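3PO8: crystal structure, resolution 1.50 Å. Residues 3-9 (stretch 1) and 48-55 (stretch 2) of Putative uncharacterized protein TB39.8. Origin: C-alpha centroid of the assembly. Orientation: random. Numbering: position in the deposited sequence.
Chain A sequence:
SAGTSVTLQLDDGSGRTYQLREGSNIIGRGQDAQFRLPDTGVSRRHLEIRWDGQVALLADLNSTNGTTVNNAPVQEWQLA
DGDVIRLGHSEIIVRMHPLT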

# COMPACT_ATOMS: atom_id res chain seq x y z
N GLY A 3 -8.12 17.15 -9.19
CA GLY A 3 -7.32 15.90 -9.15
C GLY A 3 -6.93 15.58 -7.72
O GLY A 3 -6.98 16.43 -6.83
N THR A 4 -6.55 14.32 -7.51
CA THR A 4 -6.22 13.80 -6.19
C THR A 4 -4.90 13.09 -6.28
O THR A 4 -4.51 12.60 -7.33
CB THR A 4 -7.28 12.76 -5.72
OG1 THR A 4 -8.58 13.37 -5.75
CG2 THR A 4 -6.96 12.21 -4.31
N SER A 5 -4.21 13.04 -5.15
CA SER A 5 -3.05 12.21 -5.02
C SER A 5 -3.16 11.41 -3.74
O SER A 5 -3.83 11.78 -2.80
CB SER A 5 -1.80 13.06 -5.01
OG SER A 5 -0.66 12.27 -4.77
N VAL A 6 -2.48 10.28 -3.73
CA VAL A 6 -2.51 9.39 -2.58
C VAL A 6 -1.09 9.13 -2.13
O VAL A 6 -0.21 8.82 -2.95
CB VAL A 6 -3.16 8.02 -2.91
CG1 VAL A 6 -3.07 7.08 -1.68
CG2 VAL A 6 -4.61 8.19 -3.36
N THR A 7 -0.87 9.26 -0.83
CA THR A 7 0.39 8.89 -0.21
C THR A 7 0.24 7.73 0.73
O THR A 7 -0.79 7.54 1.39
CB THR A 7 1.06 10.05 0.54
OG1 THR A 7 0.15 10.56 1.53
CG2 THR A 7 1.45 11.12 -0.42
N LEU A 8 1.31 6.96 0.78
CA LEU A 8 1.44 5.81 1.66
C LEU A 8 2.59 6.15 2.59
O LEU A 8 3.69 6.43 2.09
CB LEU A 8 1.82 4.57 0.86
CG LEU A 8 0.95 4.16 -0.33
CD1 LEU A 8 1.47 2.88 -0.96
CD2 LEU A 8 -0.47 4.02 0.14
N GLN A 9 2.38 6.15 3.89
CA GLN A 9 3.46 6.46 4.84
C GLN A 9 3.66 5.31 5.81
O GLN A 9 2.71 4.87 6.48
CB GLN A 9 3.16 7.74 5.62
CG GLN A 9 4.24 8.08 6.62
CD GLN A 9 4.12 9.47 7.14
OE1 GLN A 9 3.04 9.91 7.53
NE2 GLN A 9 5.24 10.18 7.19
N GLU A 48 -0.71 -4.99 -4.66
CA GLU A 48 -0.69 -3.94 -5.64
C GLU A 48 -1.73 -2.92 -5.30
O GLU A 48 -2.78 -3.26 -4.78
CB GLU A 48 -0.92 -4.51 -7.04
CG GLU A 48 -2.31 -4.83 -7.44
CD GLU A 48 -2.49 -5.00 -8.97
OE1 GLU A 48 -1.69 -4.45 -9.80
OE2 GLU A 48 -3.46 -5.70 -9.32
N ILE A 49 -1.44 -1.66 -5.59
CA ILE A 49 -2.44 -0.61 -5.53
C ILE A 49 -2.54 -0.04 -6.93
O ILE A 49 -1.55 0.43 -7.48
CB ILE A 49 -2.15 0.48 -4.52
CG1 ILE A 49 -2.10 -0.12 -3.11
CG2 ILE A 49 -3.24 1.54 -4.57
CD1 ILE A 49 -1.55 0.77 -2.00
N ARG A 50 -3.74 -0.11 -7.49
CA ARG A 50 -4.04 0.39 -8.82
C ARG A 50 -4.66 1.76 -8.71
O ARG A 50 -5.65 1.91 -8.02
CB ARG A 50 -4.95 -0.59 -9.53
CG ARG A 50 -4.26 -1.95 -9.68
CD ARG A 50 -4.97 -2.91 -10.62
NE ARG A 50 -6.37 -3.09 -10.28
CZ ARG A 50 -6.87 -4.09 -9.55
NH1 ARG A 50 -6.09 -5.02 -9.03
NH2 ARG A 50 -8.17 -4.14 -9.32
N TRP A 51 -4.07 2.75 -9.38
CA TRP A 51 -4.49 4.14 -9.24
C TRP A 51 -4.78 4.75 -10.61
O TRP A 51 -3.97 4.66 -11.51
CB TRP A 51 -3.36 4.91 -8.57
CG TRP A 51 -3.57 6.38 -8.40
CD1 TRP A 51 -2.78 7.37 -8.89
CD2 TRP A 51 -4.61 7.03 -7.65
NE1 TRP A 51 -3.26 8.59 -8.52
CE2 TRP A 51 -4.37 8.41 -7.74
CE3 TRP A 51 -5.72 6.59 -6.92
CZ2 TRP A 51 -5.21 9.35 -7.14
CZ3 TRP A 51 -6.54 7.52 -6.31
CH2 TRP A 51 -6.28 8.89 -6.43
N ASP A 52 -5.93 5.40 -10.75
CA ASP A 52 -6.26 6.06 -12.01
C ASP A 52 -6.46 7.55 -11.82
O ASP A 52 -7.12 8.19 -12.63
CB ASP A 52 -7.54 5.48 -12.59
CG ASP A 52 -8.77 5.92 -11.81
OD1 ASP A 52 -8.62 6.29 -10.62
OD2 ASP A 52 -9.89 5.88 -12.38
N GLY A 53 -5.91 8.12 -10.75
CA GLY A 53 -6.12 9.53 -10.42
C GLY A 53 -7.38 9.86 -9.61
O GLY A 53 -7.58 11.01 -9.20
N GLN A 54 -8.22 8.87 -9.39
CA GLN A 54 -9.47 9.07 -8.68
C GLN A 54 -9.70 8.01 -7.61
O GLN A 54 -10.03 8.34 -6.48
CB GLN A 54 -10.63 9.01 -9.66
CG GLN A 54 -10.66 10.18 -10.63
CD GLN A 54 -11.33 11.41 -10.04
OE1 GLN A 54 -10.84 12.00 -9.07
NE2 GLN A 54 -12.46 11.80 -10.63
N VAL A 55 -9.54 6.75 -8.00
CA VAL A 55 -9.83 5.59 -7.17
C VAL A 55 -8.58 4.75 -7.00
O VAL A 55 -7.90 4.47 -7.98
CB VAL A 55 -10.92 4.73 -7.84
CG1 VAL A 55 -11.10 3.37 -7.12
CG2 VAL A 55 -12.23 5.52 -7.91
O HOH W 1 -2.28 11.32 -8.42
O HOH W 2 -5.93 12.91 -9.93
O HOH W 3 -10.13 11.01 -5.90

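The first rule of this contact is that side chains and water do the joining. Strand 4-9 and strand 48-51 run nearly antiparallel, at 167°, but their axes come no closer than 10.1 Å, too far for backbone pairing, and no direct hydrogen bond crosses between the stretches. The gap is filled by residues whose CA-to-CB bonds point toward the other stretch: Thr-4, Val-6 and Leu-8 from one strand, Ile-49 and Trp-51 from the other. The alternation of an extended strand supplies this pattern, leaving Ser-5 pointing away and Thr-7 out of reach.

The apolar contacts are few and well placed. Trp-51, with chi1 in the t well, has the largest area covered by the opposite stretch. Val-6, also t, sets a methyl over one face of its indole: CG2 of Val-6 lies 3.8 Å from the centroid of the six-membered ring and 22° off the ring normal, a CH-pi contact, with CG2 of Val-6 and CH2 of Trp-51 3.6 Å apart. Further along, two buried aliphatic side chains meet tip to tip, CD1 of Leu-8 being 3.8 Å from CD1 of Ile-49. Both take the m, t rotamer, and their reach spans the 10.4 Å between CA of Leu-8 and CA of Ile-49.

At the ring edge the chemistry turns polar. The carbonyl O of Thr-4 sits near the indole plane, 3.3 Å from CZ2 of Trp-51, so the aromatic rim meets an oxygen while the face meets a methyl. Water 1 joins the same two residues, donating to O of Thr-4 at 2.8 Å and accepting from NE1 of Trp-51 at 2.9 Å; the buried indole thus has its N-H satisfied.

Two more waters bridge the end where the backbones draw closest, with CA of Thr-4 6.0 Å from CA of Gly-53. N of Thr-4 and O of Gly-53 are 3.9 Å apart, and water 2 links them, accepting from N of Thr-4 at 2.9 Å and donating to O of Gly-53 at 2.6 Å. Water 3 lies 2.8 Å from OG1 of Thr-4 and donates to O of Gln-54 at 2.7 Å.

The turn has its own support. OD1 of Asp-52 accepts from N of Gln-54 at 2.9 Å and from N of Val-55 at 2.8 Å. Between Asp-52 and Gln-54, Gly-53 has phi/psi of 85/-6, where a CB would jam against the preceding carbonyl O: local backbone geometry by itself calls for glycine here.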